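PDB 6TGF: exopolysaccharide biosynthesis protein from Pantoea stewartii subsp. stewartii DC283, which modifies the glycan of biofilms, probably as a hydrolase acting on exopolysaccharide, and has a parallel beta-helix fold like that of bacteriophage tailspikes. Local coordinates for residues 51-56 with 117-122; 201-206 with 227-232; 379-384 with 412-417. All coordinates share one frame; numbering follows the deposited sequence.

Contact 1: residues 51-56 with 117-122; sequences LTPENV and KDNAAL. With EDO (1,2-ethanediol), chain X.
The pyrrolidine ring of Pro53 meets a carbonyl group and a carboxamide with its CG and CD atoms. Pro53 CD lies 3.1 Å from Ala120 O, and Pro53 CG lies 3.6 Å from Asn119 OD1; these are the ring atoms nearest the two oxygens. Asn119 CG stands anti to the backbone N (chi1 -173°), and the turn at chi2 sets OD1 near Pro53 CG. The backbone of Asn119, with positive phi, forms the Schellman motif that closes helix 109-117.

Two residues back from Pro53 and two on from Ala120, Leu51 and Leu122 form an antiparallel hydrogen-bonded pair, in which Leu122 N donates to Leu51 O over 3.0 Å, nearly straight at 164°. Their side chains leave the sheet on the same face and touch where Leu51 CD1 comes 3.9 Å from Leu122 CD1. The turn after Leu51 is tied within its own segment: Thr52 N reaches Asn55 OD1 at 2.9 Å, and Thr52 OG1 bonds to the anti lone pair of Glu54 OE1.

This strand-to-helix junction lies within the head-binding family region. Strand 48-51 is an outermost strand, within this chain, of a five-stranded antiparallel sheet, with strand 121-124 beside it and 89-92 next. Phe115 of helix 109-117 packs on Val56, Ala120 and Leu122, joining helix 53-57 to the same core.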
loop_
_atom_site.group_PDB
_atom_site.type_symbol
_atom_site.label_atom_id
_atom_site.label_comp_id
_atom_site.label_asym_id
_atom_site.label_seq_id
_atom_site.Cartn_x
_atom_site.Cartn_y
_atom_site.Cartn_z
ATOM N N LEU B 51 43.683 41.123 15.779
ATOM C CA LEU B 51 42.797 41.173 16.974
ATOM C C LEU B 51 42.014 42.493 16.978
ATOM O O LEU B 51 42.642 43.552 16.793
ATOM C CB LEU B 51 43.647 41.031 18.240
ATOM C CG LEU B 51 44.428 39.723 18.371
ATOM C CD1 LEU B 51 45.432 39.804 19.511
ATOM C CD2 LEU B 51 43.490 38.542 18.569
ATOM N N THR B 52 40.695 42.411 17.184
ATOM C CA THR B 52 39.731 43.546 17.164
ATOM C C THR B 52 38.893 43.488 18.441
ATOM O O THR B 52 39.045 42.554 19.225
ATOM C CB THR B 52 38.886 43.493 15.883
ATOM O OG1 THR B 52 38.083 42.314 15.937
ATOM C CG2 THR B 52 39.722 43.492 14.622
ATOM N N PRO B 53 38.001 44.474 18.709
ATOM C CA PRO B 53 37.133 44.425 19.889
ATOM C C PRO B 53 36.306 43.131 19.959
ATOM O O PRO B 53 36.067 42.652 21.051
ATOM C CB PRO B 53 36.220 45.650 19.716
ATOM C CG PRO B 53 37.035 46.599 18.866
ATOM C CD PRO B 53 37.782 45.692 17.913
ATOM N N GLU B 54 35.917 42.597 18.795
ATOM C CA GLU B 54 35.144 41.332 18.641
ATOM C C GLU B 54 35.870 40.174 19.339
ATOM O O GLU B 54 35.174 39.263 19.818
ATOM C CB GLU B 54 34.924 41.002 17.161
ATOM C CG GLU B 54 33.831 41.828 16.499
ATOM C CD GLU B 54 34.246 43.212 16.029
ATOM O OE1 GLU B 54 35.441 43.408 15.729
ATOM O OE2 GLU B 54 33.368 44.097 15.960
ATOM N N ASN B 55 37.206 40.200 19.381
ATOM C CA ASN B 55 38.052 39.161 20.032
ATOM C C ASN B 55 37.920 39.259 21.559
ATOM O O ASN B 55 38.057 38.211 22.216
ATOM C CB ASN B 55 39.517 39.259 19.599
ATOM C CG ASN B 55 39.732 38.819 18.166
ATOM O OD1 ASN B 55 39.861 39.650 17.268
ATOM N ND2 ASN B 55 39.751 37.517 17.939
ATOM N N VAL B 56 37.674 40.461 22.092
ATOM C CA VAL B 56 37.466 40.717 23.550
ATOM C C VAL B 56 36.054 40.249 23.927
ATOM O O VAL B 56 35.920 39.529 24.935
ATOM C CB VAL B 56 37.681 42.202 23.907
ATOM C CG1 VAL B 56 37.449 42.477 25.387
ATOM C CG2 VAL B 56 39.062 42.691 23.492
ATOM N N LYS B 117 36.567 50.380 23.983
ATOM C CA LYS B 117 36.071 51.784 24.053
ATOM C C LYS B 117 36.586 52.582 22.848
ATOM O O LYS B 117 35.803 53.378 22.289
ATOM C CB LYS B 117 36.517 52.461 25.355
ATOM C CG LYS B 117 35.440 53.281 26.048
ATOM C CD LYS B 117 35.911 54.015 27.285
ATOM C CE LYS B 117 36.364 53.092 28.396
ATOM N NZ LYS B 117 36.392 53.794 29.701
ATOM N N ASP B 118 37.853 52.369 22.472
ATOM C CA ASP B 118 38.552 53.092 21.375
ATOM C C ASP B 118 38.282 52.420 20.022
ATOM O O ASP B 118 38.838 52.903 19.020
ATOM C CB ASP B 118 40.061 53.155 21.632
ATOM C CG ASP B 118 40.450 54.019 22.819
ATOM O OD1 ASP B 118 39.603 54.811 23.266
ATOM O OD2 ASP B 118 41.600 53.897 23.281
ATOM N N ASN B 119 37.470 51.356 19.983
ATOM C CA ASN B 119 37.247 50.533 18.765
ATOM C C ASN B 119 38.615 50.257 18.123
ATOM O O ASN B 119 38.752 50.437 16.896
ATOM C CB ASN B 119 36.271 51.215 17.802
ATOM C CG ASN B 119 35.891 50.345 16.622
ATOM O OD1 ASN B 119 35.563 49.171 16.788
ATOM N ND2 ASN B 119 35.938 50.910 15.426
ATOM N N ALA B 120 39.590 49.857 18.944
ATOM C CA ALA B 120 41.017 49.711 18.575
ATOM C C ALA B 120 41.243 48.367 17.877
ATOM O O ALA B 120 40.348 47.508 17.941
ATOM C CB ALA B 120 41.880 49.842 19.804
ATOM N N ALA B 121 42.400 48.204 17.234
ATOM C CA ALA B 121 42.847 46.949 16.587
ATOM C C ALA B 121 44.363 46.797 16.745
ATOM O O ALA B 121 45.064 47.828 16.770
ATOM C CB ALA B 121 42.447 46.942 15.131
ATOM N N LEU B 122 44.834 45.553 16.859
ATOM C CA LEU B 122 46.273 45.189 16.797
ATOM C C LEU B 122 46.577 44.682 15.384
ATOM O O LEU B 122 46.086 43.590 15.036
ATOM C CB LEU B 122 46.579 44.119 17.852
ATOM C CG LEU B 122 46.425 44.556 19.309
ATOM C CD1 LEU B 122 46.711 43.399 20.252
ATOM C CD2 LEU B 122 47.332 45.735 19.632
HETATM C C1 EDO X . 43.721 50.862 23.509
HETATM O O1 EDO X . 43.544 52.058 22.774
HETATM C C2 EDO X . 44.767 50.975 24.559
HETATM O O2 EDO X . 45.229 49.731 25.050
#

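Contact 2: residues 201-206 with 227-232; sequences GGEFVG and RRVVDD. With EDO (1,2-ethanediol), chain C.
Arg228 NH2 is gripped by several oxygens. It gives a weak bond to Gly201 O (3.0 Å, 144° at the hydrogen), a hydrogen bond to Gly200 O, and a salt bridge to Asp240. The segments belong to an antiparallel ladder between strands 202-207 and 224-228, neighbours in a five-stranded mixed sheet. Val205 and Arg227 form a hydrogen-bonded pair, joined by Val205 N to Arg227 O at 3.0 Å and by Arg227 N to Val205 O at 3.1 Å. Phe204 and Arg228 are the adjoining non-hydrogen-bonded pair, and beyond them Val229 N donates to Glu203 O over 2.9 Å.

Within that middle pair, both side chains project from one face of the sheet. The CA of Arg228 lies over a face of the Phe204 ring, while Phe204 CZ sits above the guanidinium, displaced toward its rim, with the two planes 70° apart. Arg228 CG is anti to the backbone N (chi1 -173°), and a bend at chi3 turns NE; the guanidinium ends beside Phe204 CZ, with Arg228 NH1 3.4 Å from it. Ile188 and Leu190 of strand 187-190 also pack on Phe204, which is buried. Past the paired residues, the side chains of Glu203 and Val229 lie side by side, pointing the same way.

A water in the guanidinium plane accepts from Arg228 NE at 2.7 Å and also meets O2 of a 1,2-ethanediol molecule at 2.7 Å.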
loop_
_atom_site.group_PDB
_atom_site.type_symbol
_atom_site.label_atom_id
_atom_site.label_comp_id
_atom_site.label_asym_id
_atom_site.label_seq_id
_atom_site.Cartn_x
_atom_site.Cartn_y
_atom_site.Cartn_z
ATOM N N GLY B 201 21.985 28.169 16.092
ATOM C CA GLY B 201 23.279 28.249 16.795
ATOM C C GLY B 201 24.038 26.937 16.699
ATOM O O GLY B 201 23.508 25.990 16.086
ATOM N N GLY B 202 25.239 26.878 17.278
ATOM C CA GLY B 202 26.070 25.659 17.302
ATOM C C GLY B 202 27.528 25.955 17.599
ATOM O O GLY B 202 27.844 27.103 17.973
ATOM N N GLU B 203 28.380 24.938 17.442
ATOM C CA GLU B 203 29.844 24.998 17.684
ATOM C C GLU B 203 30.555 25.193 16.342
ATOM O O GLU B 203 30.210 24.476 15.383
ATOM C CB GLU B 203 30.306 23.718 18.381
ATOM C CG GLU B 203 31.787 23.703 18.713
ATOM C CD GLU B 203 32.195 22.661 19.742
ATOM O OE1 GLU B 203 31.358 22.319 20.605
ATOM O OE2 GLU B 203 33.352 22.194 19.678
ATOM N N PHE B 204 31.508 26.125 16.288
ATOM C CA PHE B 204 32.242 26.516 15.056
ATOM C C PHE B 204 33.750 26.449 15.310
ATOM O O PHE B 204 34.200 26.798 16.418
ATOM C CB PHE B 204 31.792 27.905 14.597
ATOM C CG PHE B 204 30.413 27.929 13.989
ATOM C CD1 PHE B 204 29.284 27.919 14.793
ATOM C CD2 PHE B 204 30.245 27.945 12.614
ATOM C CE1 PHE B 204 28.016 27.929 14.235
ATOM C CE2 PHE B 204 28.975 27.956 12.057
ATOM C CZ PHE B 204 27.865 27.948 12.868
ATOM N N VAL B 205 34.496 26.012 14.291
ATOM C CA VAL B 205 35.981 25.857 14.310
ATOM C C VAL B 205 36.561 26.821 13.266
ATOM O O VAL B 205 36.132 26.759 12.099
ATOM C CB VAL B 205 36.397 24.387 14.083
ATOM C CG1 VAL B 205 35.841 23.798 12.796
ATOM C CG2 VAL B 205 37.901 24.203 14.133
ATOM N N GLY B 206 37.465 27.707 13.692
ATOM C CA GLY B 206 37.984 28.825 12.880
ATOM C C GLY B 206 39.091 28.388 11.935
ATOM O O GLY B 206 39.763 27.379 12.231
ATOM N N ARG B 227 33.714 27.240 10.269
ATOM C CA ARG B 227 33.033 26.028 9.740
ATOM C C ARG B 227 32.218 25.398 10.874
ATOM O O ARG B 227 32.802 25.124 11.941
ATOM C CB ARG B 227 34.062 25.060 9.146
ATOM C CG ARG B 227 33.499 23.710 8.718
ATOM C CD ARG B 227 34.344 22.997 7.670
ATOM N NE ARG B 227 35.683 23.569 7.531
ATOM C CZ ARG B 227 36.188 24.128 6.424
ATOM N NH1 ARG B 227 35.485 24.182 5.303
ATOM N NH2 ARG B 227 37.416 24.620 6.443
ATOM N N ARG B 228 30.915 25.206 10.649
ATOM C CA ARG B 228 29.980 24.563 11.609
ATOM C C ARG B 228 30.438 23.121 11.853
ATOM O O ARG B 228 30.773 22.434 10.866
ATOM C CB ARG B 228 28.549 24.591 11.065
ATOM C CG ARG B 228 27.501 24.099 12.054
ATOM C CD ARG B 228 26.095 24.143 11.490
ATOM N NE ARG B 228 25.200 24.823 12.416
ATOM C CZ ARG B 228 24.771 26.076 12.294
ATOM N NH1 ARG B 228 25.122 26.823 11.260
ATOM N NH2 ARG B 228 23.970 26.582 13.213
ATOM N N VAL B 229 30.464 22.691 13.118
ATOM C CA VAL B 229 30.719 21.275 13.515
ATOM C C VAL B 229 29.401 20.511 13.348
ATOM O O VAL B 229 28.484 20.726 14.166
ATOM C CB VAL B 229 31.272 21.161 14.949
ATOM C CG1 VAL B 229 31.525 19.712 15.342
ATOM C CG2 VAL B 229 32.537 21.986 15.135
ATOM N N VAL B 230 29.314 19.676 12.308
ATOM C CA VAL B 230 28.095 18.904 11.927
ATOM C C VAL B 230 28.422 17.410 12.027
ATOM O O VAL B 230 29.155 16.905 11.153
ATOM C CB VAL B 230 27.605 19.285 10.515
ATOM C CG1 VAL B 230 26.254 18.664 10.201
ATOM C CG2 VAL B 230 27.548 20.792 10.318
ATOM N N ASP B 231 27.915 16.741 13.067
ATOM C CA ASP B 231 28.070 15.276 13.273
ATOM C C ASP B 231 27.252 14.541 12.207
ATOM O O ASP B 231 27.796 13.605 11.589
ATOM C CB ASP B 231 27.656 14.866 14.690
ATOM C CG ASP B 231 28.601 15.360 15.773
ATOM O OD1 ASP B 231 29.811 15.490 15.487
ATOM O OD2 ASP B 231 28.121 15.616 16.898
ATOM N N ASP B 232 26.003 14.968 11.998
ATOM C CA ASP B 232 25.039 14.366 11.040
ATOM C C ASP B 232 24.431 15.483 10.184
ATOM O O ASP B 232 23.617 16.262 10.723
ATOM C CB ASP B 232 23.971 13.565 11.790
ATOM C CG ASP B 232 22.996 12.815 10.896
ATOM O OD1 ASP B 232 23.223 12.785 9.670
ATOM O OD2 ASP B 232 22.019 12.261 11.436
HETATM C C1 EDO C . 23.597 18.381 13.849
HETATM O O1 EDO C . 24.287 17.161 13.662
HETATM C C2 EDO C . 24.295 19.302 14.782
HETATM O O2 EDO C . 23.816 20.634 14.742
HETATM O O HOH W 1 24.816 23.156 14.545
#

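Contact 3: residues 379-384 with 412-417; sequences LDCKID and TAIELS. With EDO (1,2-ethanediol), chain L.
Ile383 lies alongside Leu416, both side chains pointing the same way, and Ile383 CD1 touches Leu416 CD2 at 3.8 Å. Two residues earlier on the same face, Cys381 CB meets Ile414 CD1 at 3.6 Å. Ile414 CG1 is anti to the carbonyl carbon, and chi2 near -87° turns CD1 toward Cys381 CB. Phe358 of the adjoining strand 356-366 continues the row, packing on Cys381 and Ile383; Leu375 of strand 373-378 touches Cys381, and Ile396 of strand 396-399 touches both Ile383 and Leu416.

Between the strands the ladder is parallel and in register, their directions only 4° apart. Cys381 N donates to Ala413 O and Ile383 N to Glu415 O; in return, Glu415 N and Ser417 N donate to Cys381 O and Ile383 O. Ala413, with left-handed phi/psi, lies at the break just before strand 414-417. Its CB lies 3.4 Å from Asp380 OD1, and a water donates to both Asp380 OD1 and Ala413 O.

The opposite face is polar. Ser417 OG donates to Asp384 OD1 over 2.6 Å, on the anti side and 23° out of the carboxylate plane; Asn418 ND2 bonds to the same oxygen. Lys382 crosses over Glu415, with CE 3.3 Å from Glu415 OE2, but its NZ instead forms a weak salt bridge with Asp380 OD2 at 3.4 Å. Glu415 spends its carboxylate on another subunit: OE1 is hydrogen-bonded to His441 NE2, and OE2 to Asn442 ND2, of the second subunit.

In-register parallel strands on successive coils, stacking apolar side chains inside, are characteristic of the parallel beta-helix, here in a tailspike-like trimer.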
loop_
_atom_site.group_PDB
_atom_site.type_symbol
_atom_site.label_atom_id
_atom_site.label_comp_id
_atom_site.label_asym_id
_atom_site.label_seq_id
_atom_site.Cartn_x
_atom_site.Cartn_y
_atom_site.Cartn_z
ATOM N N LEU B 379 7.649 10.025 -15.550
ATOM C CA LEU B 379 8.013 8.595 -15.736
ATOM C C LEU B 379 7.465 7.761 -14.574
ATOM O O LEU B 379 7.204 6.564 -14.787
ATOM C CB LEU B 379 9.537 8.470 -15.829
ATOM C CG LEU B 379 10.165 9.001 -17.115
ATOM C CD1 LEU B 379 11.681 8.929 -17.039
ATOM C CD2 LEU B 379 9.659 8.239 -18.330
ATOM N N ASP B 380 7.319 8.370 -13.393
ATOM C CA ASP B 380 6.805 7.721 -12.156
ATOM C C ASP B 380 6.419 8.816 -11.156
ATOM O O ASP B 380 7.285 9.655 -10.839
ATOM C CB ASP B 380 7.845 6.759 -11.574
ATOM C CG ASP B 380 7.342 5.926 -10.407
ATOM O OD1 ASP B 380 6.511 5.026 -10.644
ATOM O OD2 ASP B 380 7.785 6.186 -9.267
ATOM N N CYS B 381 5.164 8.815 -10.695
ATOM C CA CYS B 381 4.607 9.815 -9.745
ATOM C C CYS B 381 3.808 9.101 -8.651
ATOM O O CYS B 381 2.758 8.515 -8.977
ATOM C CB CYS B 381 3.725 10.824 -10.469
ATOM S SG CYS B 381 3.012 12.093 -9.391
ATOM N N LYS B 382 4.304 9.143 -7.412
ATOM C CA LYS B 382 3.616 8.611 -6.206
ATOM C C LYS B 382 3.246 9.791 -5.305
ATOM O O LYS B 382 4.166 10.451 -4.791
ATOM C CB LYS B 382 4.504 7.596 -5.478
ATOM C CG LYS B 382 4.295 6.150 -5.905
ATOM C CD LYS B 382 5.574 5.363 -6.082
ATOM C CE LYS B 382 5.354 4.062 -6.822
ATOM N NZ LYS B 382 6.613 3.537 -7.400
ATOM N N ILE B 383 1.945 10.052 -5.152
ATOM C CA ILE B 383 1.396 11.082 -4.222
ATOM C C ILE B 383 0.447 10.372 -3.250
ATOM O O ILE B 383 -0.683 10.051 -3.656
ATOM C CB ILE B 383 0.721 12.236 -4.993
ATOM C CG1 ILE B 383 1.494 12.590 -6.268
ATOM C CG2 ILE B 383 0.546 13.441 -4.079
ATOM C CD1 ILE B 383 0.942 13.776 -7.031
ATOM N N ASP B 384 0.922 10.111 -2.029
ATOM C CA ASP B 384 0.186 9.396 -0.953
ATOM C C ASP B 384 -0.167 10.392 0.158
ATOM O O ASP B 384 0.603 11.353 0.353
ATOM C CB ASP B 384 1.013 8.231 -0.404
ATOM C CG ASP B 384 0.276 7.382 0.619
ATOM O OD1 ASP B 384 -0.817 6.881 0.289
ATOM O OD2 ASP B 384 0.798 7.236 1.742
ATOM N N THR B 412 3.335 8.662 -17.237
ATOM C CA THR B 412 3.520 7.217 -16.928
ATOM C C THR B 412 3.566 6.996 -15.412
ATOM O O THR B 412 4.145 7.841 -14.705
ATOM C CB THR B 412 4.783 6.673 -17.609
ATOM O OG1 THR B 412 4.656 6.904 -19.013
ATOM C CG2 THR B 412 5.010 5.198 -17.355
ATOM N N ALA B 413 2.974 5.888 -14.952
ATOM C CA ALA B 413 3.073 5.348 -13.576
ATOM C C ALA B 413 2.721 6.430 -12.547
ATOM O O ALA B 413 3.539 6.680 -11.638
ATOM C CB ALA B 413 4.454 4.782 -13.353
ATOM N N ILE B 414 1.541 7.042 -12.691
ATOM C CA ILE B 414 0.950 7.977 -11.689
ATOM C C ILE B 414 0.182 7.124 -10.673
ATOM O O ILE B 414 -0.731 6.393 -11.099
ATOM C CB ILE B 414 0.032 9.028 -12.353
ATOM C CG1 ILE B 414 0.678 9.699 -13.571
ATOM C CG2 ILE B 414 -0.448 10.044 -11.323
ATOM C CD1 ILE B 414 1.529 10.907 -13.261
ATOM N N GLU B 415 0.545 7.200 -9.390
ATOM C CA GLU B 415 -0.133 6.455 -8.295
ATOM C C GLU B 415 -0.585 7.447 -7.215
ATOM O O GLU B 415 0.258 7.851 -6.391
ATOM C CB GLU B 415 0.791 5.373 -7.731
ATOM C CG GLU B 415 0.134 4.517 -6.664
ATOM C CD GLU B 415 0.916 3.277 -6.269
ATOM O OE1 GLU B 415 0.306 2.362 -5.692
ATOM O OE2 GLU B 415 2.135 3.233 -6.534
ATOM N N LEU B 416 -1.867 7.824 -7.240
ATOM C CA LEU B 416 -2.517 8.689 -6.219
ATOM C C LEU B 416 -3.257 7.788 -5.228
ATOM O O LEU B 416 -4.094 6.987 -5.683
ATOM C CB LEU B 416 -3.490 9.653 -6.904
ATOM C CG LEU B 416 -2.957 10.386 -8.134
ATOM C CD1 LEU B 416 -4.076 11.153 -8.818
ATOM C CD2 LEU B 416 -1.813 11.319 -7.767
ATOM N N SER B 417 -2.963 7.908 -3.931
ATOM C CA SER B 417 -3.525 7.030 -2.870
ATOM C C SER B 417 -3.832 7.825 -1.594
ATOM O O SER B 417 -3.090 8.780 -1.293
ATOM C CB SER B 417 -2.595 5.878 -2.591
ATOM O OG SER B 417 -1.315 6.344 -2.192
HETATM C C1 EDO L . 10.315 3.647 -15.194
HETATM O O1 EDO L . 9.555 3.442 -14.020
HETATM C C2 EDO L . 9.489 3.646 -16.425
HETATM O O2 EDO L . 8.353 4.486 -16.342
HETATM O O HOH W 2 3.891 4.914 -9.786
#

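The three contacts follow one another along the chain without interleaving, and they sample different parts of an elongated molecule. Contact 1 belongs to the antiparallel sheet of the head-binding region, and contact 2 to a separate mixed sheet; their centres are about 25 Å apart. Contact 3 lies in the parallel beta-helix, close to the centre of the chain, with its centre about 39 Å from that of contact 2 and about 60 Å from that of contact 1. No two contacts touch. The pairing sampled is antiparallel in contacts 1 and 2 and parallel in contact 3, and of the three only contact 3 is touched by another subunit of the three-chain assembly.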